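Local coordinates for Alr4995 protein (Nostoc sp., PDB 6LRF), which combines arginine dihydrolase and ornithine cyclodeaminase activities in one cyanobacterial enzyme, its N-terminal region belonging to the guanidino-group-modifying enzymes, at residues Y180-P185 and C218-V223; E224-M229 and Q246-P251; M229-D234 and P251-L256. One frame throughout, in Å; residues are numbered along the deposited sequence.

From the N terminus, contact 1 comes first: strand 181-183 meets the turn leading into strand 221-223, closing a loop of 32 residues that includes helices 190-199 and 210-213 and setting two small sheets against each other. Contact 2 opens only after contact 1 has closed. It pairs strands 226-229 and 246-249, which helix 234-242 connects, and because Ile-228 also bonds to Val-221, strand 221-223 lies on the other flank of strand 226-229 in the same sheet. Contact 3 crosses contact 2, its segments alternating with those of 224-229 and 246-251 and sharing Met-229 and Pro-251 with them. It joins the exits of the two parallel strands, bringing helix 253-256 beside the loop before helix 234-242.

Contact 1: residues Y180-P185 and C218-V223; sequences YLLYYP and CNTVNV
Two neighbouring sheets meet here, in a region whose family is built as an alpha/beta propeller: strand 181-183, the middle strand of one, lies against the turn that leads into strand 221-223 of the next. No hydrogen bond joins the two segments, so the join rests on van der Waals contacts. Leu-182 is the main bridge. Its CB heads toward the turn, and CG, anti to the backbone N (chi1 179°), comes within 4.3 Å of Cys-218 SG. From there the branches part. CD2 carries on to Cys-218, 3.9 Å from its CA, and also lies 4.2 Å from Thr-220 OG1, whereas CD1 turns off from the cysteine. Ile-206 and Ile-208 also touch this side chain, so a branched aliphatic residue suits a place enclosed from several directions. The hydroxyl of Thr-220 is engaged by Ala-217 O, which satisfies it in this buried setting. Asn-219 is the centre of an inverse gamma turn that bends the chain between the two contacting residues. Cys-218, small and weakly polar, can lie close to the backbone of the strand: SG is 3.9 Å from Tyr-184 N and 3.7 Å from Tyr-183 CA.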
loop_
_atom_site.group_PDB
_atom_site.type_symbol
_atom_site.label_atom_id
_atom_site.label_comp_id
_atom_site.label_asym_id
_atom_site.label_seq_id
_atom_site.Cartn_x
_atom_site.Cartn_y
_atom_site.Cartn_z
ATOM N N TYR B 180 6.296 -44.377 24.645
ATOM C CA TYR B 180 5.909 -42.970 24.655
ATOM C C TYR B 180 6.992 -42.049 24.098
ATOM O O TYR B 180 8.177 -42.361 24.140
ATOM C CB TYR B 180 5.518 -42.545 26.066
ATOM C CG TYR B 180 4.171 -43.108 26.461
ATOM C CD1 TYR B 180 4.074 -44.290 27.185
ATOM C CD2 TYR B 180 2.996 -42.477 26.063
ATOM C CE1 TYR B 180 2.841 -44.813 27.534
ATOM C CE2 TYR B 180 1.759 -42.995 26.397
ATOM C CZ TYR B 180 1.688 -44.162 27.135
ATOM O OH TYR B 180 0.454 -44.669 27.469
ATOM N N LEU B 181 6.564 -40.914 23.557
ATOM C CA LEU B 181 7.491 -39.940 23.010
ATOM C C LEU B 181 7.137 -38.555 23.488
ATOM O O LEU B 181 6.058 -38.049 23.197
ATOM C CB LEU B 181 7.495 -39.963 21.480
ATOM C CG LEU B 181 8.303 -38.790 20.909
ATOM C CD1 LEU B 181 9.793 -38.937 21.233
ATOM C CD2 LEU B 181 8.100 -38.634 19.410
ATOM N N LEU B 182 8.061 -37.947 24.217
ATOM C CA LEU B 182 7.922 -36.579 24.678
ATOM C C LEU B 182 8.716 -35.680 23.745
ATOM O O LEU B 182 9.940 -35.805 23.659
ATOM C CB LEU B 182 8.425 -36.457 26.116
ATOM C CG LEU B 182 8.390 -35.081 26.775
ATOM C CD1 LEU B 182 6.981 -34.783 27.240
ATOM C CD2 LEU B 182 9.381 -35.017 27.938
ATOM N N TYR B 183 8.035 -34.799 23.019
ATOM C CA TYR B 183 8.727 -34.003 22.018
ATOM C C TYR B 183 8.015 -32.693 21.738
ATOM O O TYR B 183 6.842 -32.519 22.070
ATOM C CB TYR B 183 8.909 -34.809 20.717
ATOM C CG TYR B 183 7.703 -34.898 19.804
ATOM C CD1 TYR B 183 7.756 -34.413 18.495
ATOM C CD2 TYR B 183 6.518 -35.470 20.237
ATOM C CE1 TYR B 183 6.651 -34.500 17.644
ATOM C CE2 TYR B 183 5.416 -35.566 19.399
ATOM C CZ TYR B 183 5.483 -35.077 18.109
ATOM O OH TYR B 183 4.377 -35.176 17.296
ATOM N N TYR B 184 8.752 -31.772 21.132
ATOM C CA TYR B 184 8.239 -30.460 20.778
ATOM C C TYR B 184 8.225 -30.270 19.260
ATOM O O TYR B 184 9.246 -29.901 18.676
ATOM C CB TYR B 184 9.087 -29.377 21.436
ATOM C CG TYR B 184 8.722 -27.980 21.004
ATOM C CD1 TYR B 184 7.446 -27.478 21.230
ATOM C CD2 TYR B 184 9.651 -27.160 20.380
ATOM C CE1 TYR B 184 7.104 -26.194 20.840
ATOM C CE2 TYR B 184 9.321 -25.877 19.988
ATOM C CZ TYR B 184 8.045 -25.401 20.222
ATOM O OH TYR B 184 7.703 -24.127 19.835
ATOM N N PRO B 185 7.062 -30.504 18.622
ATOM C CA PRO B 185 6.930 -30.537 17.156
ATOM C C PRO B 185 7.476 -29.302 16.437
ATOM O O PRO B 185 7.897 -29.412 15.285
ATOM C CB PRO B 185 5.411 -30.650 16.944
ATOM C CG PRO B 185 4.912 -31.319 18.190
ATOM C CD PRO B 185 5.766 -30.739 19.293
ATOM N N CYS B 218 11.858 -31.496 27.544
ATOM C CA CYS B 218 12.218 -32.667 26.750
ATOM C C CYS B 218 13.550 -33.249 27.181
ATOM O O CYS B 218 13.854 -34.419 26.902
ATOM C CB CYS B 218 12.267 -32.308 25.272
ATOM S SG CYS B 218 10.635 -32.096 24.585
ATOM N N ASN B 219 14.336 -32.413 27.856
ATOM C CA ASN B 219 15.643 -32.793 28.384
ATOM C C ASN B 219 15.490 -33.559 29.701
ATOM O O ASN B 219 15.936 -33.127 30.761
ATOM C CB ASN B 219 16.506 -31.552 28.573
ATOM C CG ASN B 219 17.966 -31.823 28.349
ATOM O OD1 ASN B 219 18.785 -31.674 29.269
ATOM N ND2 ASN B 219 18.315 -32.230 27.123
ATOM N N THR B 220 14.872 -34.728 29.590
ATOM C CA THR B 220 14.396 -35.495 30.721
ATOM C C THR B 220 15.097 -36.838 30.826
ATOM O O THR B 220 15.286 -37.530 29.814
ATOM C CB THR B 220 12.886 -35.727 30.598
ATOM O OG1 THR B 220 12.198 -34.548 31.025
ATOM C CG2 THR B 220 12.436 -36.917 31.437
ATOM N N VAL B 221 15.492 -37.198 32.046
ATOM C CA VAL B 221 16.038 -38.523 32.319
ATOM C C VAL B 221 14.900 -39.481 32.648
ATOM O O VAL B 221 14.041 -39.184 33.478
ATOM C CB VAL B 221 17.058 -38.480 33.462
ATOM C CG1 VAL B 221 17.638 -39.859 33.709
ATOM C CG2 VAL B 221 18.168 -37.500 33.120
ATOM N N ASN B 222 14.882 -40.617 31.960
ATOM C CA ASN B 222 13.855 -41.625 32.149
ATOM C C ASN B 222 14.461 -42.851 32.803
ATOM O O ASN B 222 15.365 -43.472 32.236
ATOM C CB ASN B 222 13.209 -41.996 30.807
ATOM C CG ASN B 222 12.014 -42.934 30.957
ATOM O OD1 ASN B 222 11.769 -43.789 30.097
ATOM N ND2 ASN B 222 11.260 -42.770 32.045
ATOM N N VAL B 223 13.990 -43.177 34.004
ATOM C CA VAL B 223 14.357 -44.429 34.655
ATOM C C VAL B 223 13.084 -45.253 34.873
ATOM O O VAL B 223 12.333 -45.021 35.822
ATOM C CB VAL B 223 15.089 -44.189 35.985
ATOM C CG1 VAL B 223 15.971 -45.383 36.318
ATOM C CG2 VAL B 223 15.946 -42.937 35.893
#

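Contact 2: residues E224-M229 and Q246-P251; sequences ESIVIM and QVLETP
Strands 226-229 and 246-249 are the two parallel strands of a beta-alpha-beta unit, with helix 234-242 in the crossover between them. Their segment axes come within 4.8 Å and their directions differ by 24°. On one face of the sheet, Ile-226 and Gln-246 run side by side in the same direction. The isoleucine, bent at both torsions, lays its CD1 against the extended glutamine, 3.1 Å from Gln-246 OE1, a close methyl-to-oxygen approach at the exposed Gln-246. Its other branch meets Leu-248, the next residue of that strand on the same face: the two side chains cross obliquely, with Ile-226 CG2 3.5 Å from Leu-248 CD2. Leu-248 in turn lies alongside Ile-228, with CB 4.1 Å from Ile-228 CG1. Ile-47 of helix 34-49 touches both Ile-228 and Leu-248, so large aliphatic side chains suit this face. The reverse face carries Val-227 and Val-247, whose CG2 methyls meet at 3.7 Å as the side chains cross obliquely. Beta-branched valines suit extended backbone, and Leu-240 of helix 234-242 touches Val-247 from this side. Beneath the side chains, Val-227 bonds to the residues flanking Val-247: its N donates to Gln-246 O with an N-H...O angle of 169°, and its O accepts from Leu-248 N. Met-229, present as selenomethionine, repeats the pattern two residues on. Its N reaches Leu-248 O at 3.0 Å, but where strand 246-249 ends the second bond is weak, Thr-250 N to Met-229 O being 3.0 Å long and bent to 131°.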
loop_
_atom_site.group_PDB
_atom_site.type_symbol
_atom_site.label_atom_id
_atom_site.label_comp_id
_atom_site.label_asym_id
_atom_site.label_seq_id
_atom_site.Cartn_x
_atom_site.Cartn_y
_atom_site.Cartn_z
ATOM N N GLU B 224 12.859 -46.205 33.971
ATOM C CA GLU B 224 11.576 -46.907 33.797
ATOM C C GLU B 224 10.380 -45.960 33.904
ATOM O O GLU B 224 10.051 -45.275 32.939
ATOM C CB GLU B 224 11.429 -48.066 34.797
ATOM C CG GLU B 224 10.094 -48.881 34.708
ATOM C CD GLU B 224 9.491 -48.988 33.290
ATOM O OE1 GLU B 224 10.219 -49.390 32.350
ATOM O OE2 GLU B 224 8.277 -48.696 33.116
ATOM N N SER B 225 9.734 -45.908 35.065
ATOM C CA SER B 225 8.524 -45.104 35.190
ATOM C C SER B 225 8.796 -43.766 35.839
ATOM O O SER B 225 7.882 -42.977 36.042
ATOM C CB SER B 225 7.451 -45.869 35.963
ATOM O OG SER B 225 6.858 -46.837 35.113
ATOM N N ILE B 226 10.062 -43.509 36.149
ATOM C CA ILE B 226 10.455 -42.209 36.669
ATOM C C ILE B 226 10.899 -41.295 35.527
ATOM O O ILE B 226 11.589 -41.737 34.601
ATOM C CB ILE B 226 11.604 -42.317 37.682
ATOM C CG1 ILE B 226 11.344 -43.456 38.670
ATOM C CG2 ILE B 226 11.836 -40.982 38.371
ATOM C CD1 ILE B 226 9.975 -43.451 39.299
ATOM N N VAL B 227 10.485 -40.032 35.584
ATOM C CA VAL B 227 11.042 -39.022 34.694
ATOM C C VAL B 227 11.535 -37.838 35.511
ATOM O O VAL B 227 10.771 -37.193 36.226
ATOM C CB VAL B 227 10.025 -38.561 33.620
ATOM C CG1 VAL B 227 9.893 -39.630 32.551
ATOM C CG2 VAL B 227 8.663 -38.241 34.234
ATOM N N ILE B 228 12.836 -37.587 35.427
ATOM C CA ILE B 228 13.458 -36.482 36.140
ATOM C C ILE B 228 13.718 -35.339 35.175
ATOM O O ILE B 228 14.128 -35.562 34.029
ATOM C CB ILE B 228 14.783 -36.895 36.794
ATOM C CG1 ILE B 228 14.594 -38.159 37.633
ATOM C CG2 ILE B 228 15.332 -35.763 37.644
ATOM C CD1 ILE B 228 15.902 -38.848 37.994
HETATM N N MSE B 229 13.496 -34.115 35.638
HETATM C CA MSE B 229 13.652 -32.953 34.779
HETATM C C MSE B 229 13.733 -31.661 35.560
HETATM O O MSE B 229 13.590 -31.652 36.780
HETATM C CB MSE B 229 12.489 -32.877 33.800
HETATM C CG MSE B 229 11.155 -33.231 34.439
HETATM SE SE MSE B 229 9.714 -32.807 33.213
HETATM C CE MSE B 229 10.228 -30.955 32.873
ATOM N N GLN B 246 5.920 -41.213 36.821
ATOM C CA GLN B 246 6.081 -40.399 38.021
ATOM C C GLN B 246 7.087 -39.289 37.751
ATOM O O GLN B 246 8.237 -39.548 37.380
ATOM C CB GLN B 246 6.525 -41.242 39.228
ATOM C CG GLN B 246 7.270 -40.415 40.269
ATOM C CD GLN B 246 7.662 -41.181 41.532
ATOM O OE1 GLN B 246 8.080 -42.343 41.478
ATOM N NE2 GLN B 246 7.555 -40.509 42.678
ATOM N N VAL B 247 6.646 -38.051 37.944
ATOM C CA VAL B 247 7.463 -36.893 37.607
ATOM C C VAL B 247 8.239 -36.329 38.790
ATOM O O VAL B 247 7.653 -35.807 39.733
ATOM C CB VAL B 247 6.610 -35.763 37.017
ATOM C CG1 VAL B 247 7.464 -34.518 36.806
ATOM C CG2 VAL B 247 5.948 -36.219 35.713
ATOM N N LEU B 248 9.563 -36.435 38.720
ATOM C CA LEU B 248 10.462 -35.816 39.691
ATOM C C LEU B 248 11.070 -34.545 39.108
ATOM O O LEU B 248 11.670 -34.572 38.033
ATOM C CB LEU B 248 11.582 -36.784 40.091
ATOM C CG LEU B 248 11.393 -37.818 41.206
ATOM C CD1 LEU B 248 10.039 -38.488 41.151
ATOM C CD2 LEU B 248 12.488 -38.864 41.136
ATOM N N GLU B 249 10.915 -33.429 39.804
ATOM C CA GLU B 249 11.566 -32.196 39.379
ATOM C C GLU B 249 12.804 -31.949 40.231
ATOM O O GLU B 249 12.983 -32.576 41.273
ATOM C CB GLU B 249 10.601 -31.009 39.466
ATOM C CG GLU B 249 9.383 -31.143 38.563
ATOM C CD GLU B 249 8.315 -30.091 38.840
ATOM O OE1 GLU B 249 7.726 -30.114 39.943
ATOM O OE2 GLU B 249 8.060 -29.246 37.952
ATOM N N THR B 250 13.667 -31.056 39.759
ATOM C CA THR B 250 14.839 -30.595 40.504
ATOM C C THR B 250 15.415 -29.405 39.747
ATOM O O THR B 250 15.681 -29.495 38.545
ATOM C CB THR B 250 15.930 -31.709 40.701
ATOM O OG1 THR B 250 17.115 -31.139 41.282
ATOM C CG2 THR B 250 16.291 -32.398 39.374
ATOM N N PRO B 251 15.587 -28.271 40.442
ATOM C CA PRO B 251 16.065 -27.064 39.764
ATOM C C PRO B 251 17.447 -27.274 39.154
ATOM O O PRO B 251 18.332 -27.818 39.826
ATOM C CB PRO B 251 16.104 -26.018 40.887
ATOM C CG PRO B 251 16.244 -26.803 42.132
ATOM C CD PRO B 251 15.475 -28.081 41.897
#

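Contact 3: residues M229-D234 and P251-L256; sequences MNKASD and PLTEFL
Pro-251 leads away from the end of strand 246-249, and its CA lies 3.8 Å from Asn-230 OD1. The same oxygen is taken up by the next residue: Leu-252 N donates to Asn-230 OD1 at 3.1 Å, from above the carbonyl plane and with an N-H...O angle of 151°. Asn-230 suits this place because its CG, anti to the backbone N (chi1 177°), carries an acceptor to residues 251-256 while ND2 donates to Asn-215 O. The two segments are the exits of the parallel strands of a beta-alpha-beta unit, so one amide ties the loop before helix 234-242 to the short helical turn at 253-256. An alanine in place of Asn-230 would lack both amide atoms, which would probably loosen the tie between the loop and Leu-252 and the hold on the backbone of Asn-215. Leu-252 O then accepts from both Phe-255 N and Leu-256 N as the chain coils. Thr-253 turns its OG1 to Gln-40 and its methyl toward the loop, where Lys-231, bent along its chain, crosses it obliquely with NZ 3.5 Å from Thr-253 CG2. At Leu-256 the side chain meets Asn-230 tip to tip, CD1 lying 3.8 Å from Asn-230 ND2.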
loop_
_atom_site.group_PDB
_atom_site.type_symbol
_atom_site.label_atom_id
_atom_site.label_comp_id
_atom_site.label_asym_id
_atom_site.label_seq_id
_atom_site.Cartn_x
_atom_site.Cartn_y
_atom_site.Cartn_z
HETATM N N MSE B 229 13.496 -34.115 35.638
HETATM C CA MSE B 229 13.652 -32.953 34.779
HETATM C C MSE B 229 13.733 -31.661 35.560
HETATM O O MSE B 229 13.590 -31.652 36.780
HETATM C CB MSE B 229 12.489 -32.877 33.800
HETATM C CG MSE B 229 11.155 -33.231 34.439
HETATM SE SE MSE B 229 9.714 -32.807 33.213
HETATM C CE MSE B 229 10.228 -30.955 32.873
ATOM N N ASN B 230 13.931 -30.567 34.834
ATOM C CA ASN B 230 14.058 -29.252 35.441
ATOM C C ASN B 230 12.749 -28.761 36.069
ATOM O O ASN B 230 12.644 -28.657 37.293
ATOM C CB ASN B 230 14.545 -28.242 34.405
ATOM C CG ASN B 230 14.635 -26.836 34.966
ATOM O OD1 ASN B 230 15.063 -26.635 36.104
ATOM N ND2 ASN B 230 14.209 -25.857 34.177
ATOM N N LYS B 231 11.762 -28.462 35.225
ATOM C CA LYS B 231 10.505 -27.854 35.670
ATOM C C LYS B 231 9.376 -28.196 34.712
ATOM O O LYS B 231 9.494 -27.952 33.509
ATOM C CB LYS B 231 10.649 -26.326 35.786
ATOM C CG LYS B 231 10.304 -25.750 37.157
ATOM C CD LYS B 231 11.145 -24.503 37.474
ATOM C CE LYS B 231 12.526 -24.897 38.028
ATOM N NZ LYS B 231 13.393 -23.753 38.431
ATOM N N ALA B 232 8.289 -28.756 35.241
ATOM C CA ALA B 232 7.142 -29.147 34.416
ATOM C C ALA B 232 5.883 -28.341 34.750
ATOM O O ALA B 232 5.647 -27.997 35.904
ATOM C CB ALA B 232 6.862 -30.646 34.575
ATOM N N SER B 233 5.079 -28.050 33.731
ATOM C CA SER B 233 3.778 -27.413 33.923
ATOM C C SER B 233 2.775 -28.378 34.564
ATOM O O SER B 233 2.986 -29.596 34.558
ATOM C CB SER B 233 3.224 -26.925 32.587
ATOM O OG SER B 233 2.750 -28.022 31.820
ATOM N N ASP B 234 1.677 -27.835 35.093
ATOM C CA ASP B 234 0.600 -28.663 35.646
ATOM C C ASP B 234 -0.010 -29.566 34.578
ATOM O O ASP B 234 -0.257 -30.750 34.818
ATOM C CB ASP B 234 -0.498 -27.794 36.268
ATOM C CG ASP B 234 -0.090 -27.204 37.600
ATOM O OD1 ASP B 234 0.846 -27.746 38.228
ATOM O OD2 ASP B 234 -0.710 -26.202 38.023
ATOM N N PRO B 251 15.587 -28.271 40.442
ATOM C CA PRO B 251 16.065 -27.064 39.764
ATOM C C PRO B 251 17.447 -27.274 39.154
ATOM O O PRO B 251 18.332 -27.818 39.826
ATOM C CB PRO B 251 16.104 -26.018 40.887
ATOM C CG PRO B 251 16.244 -26.803 42.132
ATOM C CD PRO B 251 15.475 -28.081 41.897
ATOM N N LEU B 252 17.604 -26.864 37.892
ATOM C CA LEU B 252 18.868 -26.970 37.162
ATOM C C LEU B 252 19.108 -25.696 36.368
ATOM O O LEU B 252 19.734 -25.723 35.307
ATOM C CB LEU B 252 18.861 -28.180 36.219
ATOM C CG LEU B 252 18.852 -29.576 36.841
ATOM C CD1 LEU B 252 18.324 -30.598 35.845
ATOM C CD2 LEU B 252 20.247 -29.967 37.320
ATOM N N THR B 253 18.607 -24.580 36.891
ATOM C CA THR B 253 18.657 -23.296 36.185
ATOM C C THR B 253 20.078 -22.826 35.877
ATOM O O THR B 253 20.301 -22.120 34.895
ATOM C CB THR B 253 17.934 -22.182 36.991
ATOM O OG1 THR B 253 18.573 -22.008 38.267
ATOM C CG2 THR B 253 16.453 -22.531 37.195
ATOM N N GLU B 254 21.039 -23.222 36.706
ATOM C CA GLU B 254 22.429 -22.817 36.494
ATOM C C GLU B 254 23.034 -23.493 35.263
ATOM O O GLU B 254 24.028 -23.025 34.705
ATOM C CB GLU B 254 23.273 -23.136 37.733
ATOM C CG GLU B 254 24.417 -22.169 37.967
ATOM C CD GLU B 254 23.941 -20.731 38.144
ATOM O OE1 GLU B 254 22.791 -20.521 38.602
ATOM O OE2 GLU B 254 24.722 -19.808 37.820
ATOM N N PHE B 255 22.442 -24.603 34.837
ATOM C CA PHE B 255 22.966 -25.283 33.663
ATOM C C PHE B 255 22.160 -24.891 32.440
ATOM O O PHE B 255 22.652 -24.997 31.313
ATOM C CB PHE B 255 22.983 -26.800 33.870
ATOM C CG PHE B 255 23.969 -27.237 34.908
ATOM C CD1 PHE B 255 25.319 -27.338 34.599
ATOM C CD2 PHE B 255 23.555 -27.505 36.209
ATOM C CE1 PHE B 255 26.245 -27.727 35.569
ATOM C CE2 PHE B 255 24.475 -27.888 37.179
ATOM C CZ PHE B 255 25.821 -27.999 36.854
ATOM N N LEU B 256 20.938 -24.403 32.665
ATOM C CA LEU B 256 20.147 -23.843 31.567
ATOM C C LEU B 256 20.869 -22.635 30.980
ATOM O O LEU B 256 20.603 -22.250 29.849
ATOM C CB LEU B 256 18.740 -23.448 32.027
ATOM C CG LEU B 256 17.576 -24.347 31.588
ATOM C CD1 LEU B 256 17.518 -25.611 32.427
ATOM C CD2 LEU B 256 16.230 -23.610 31.620
#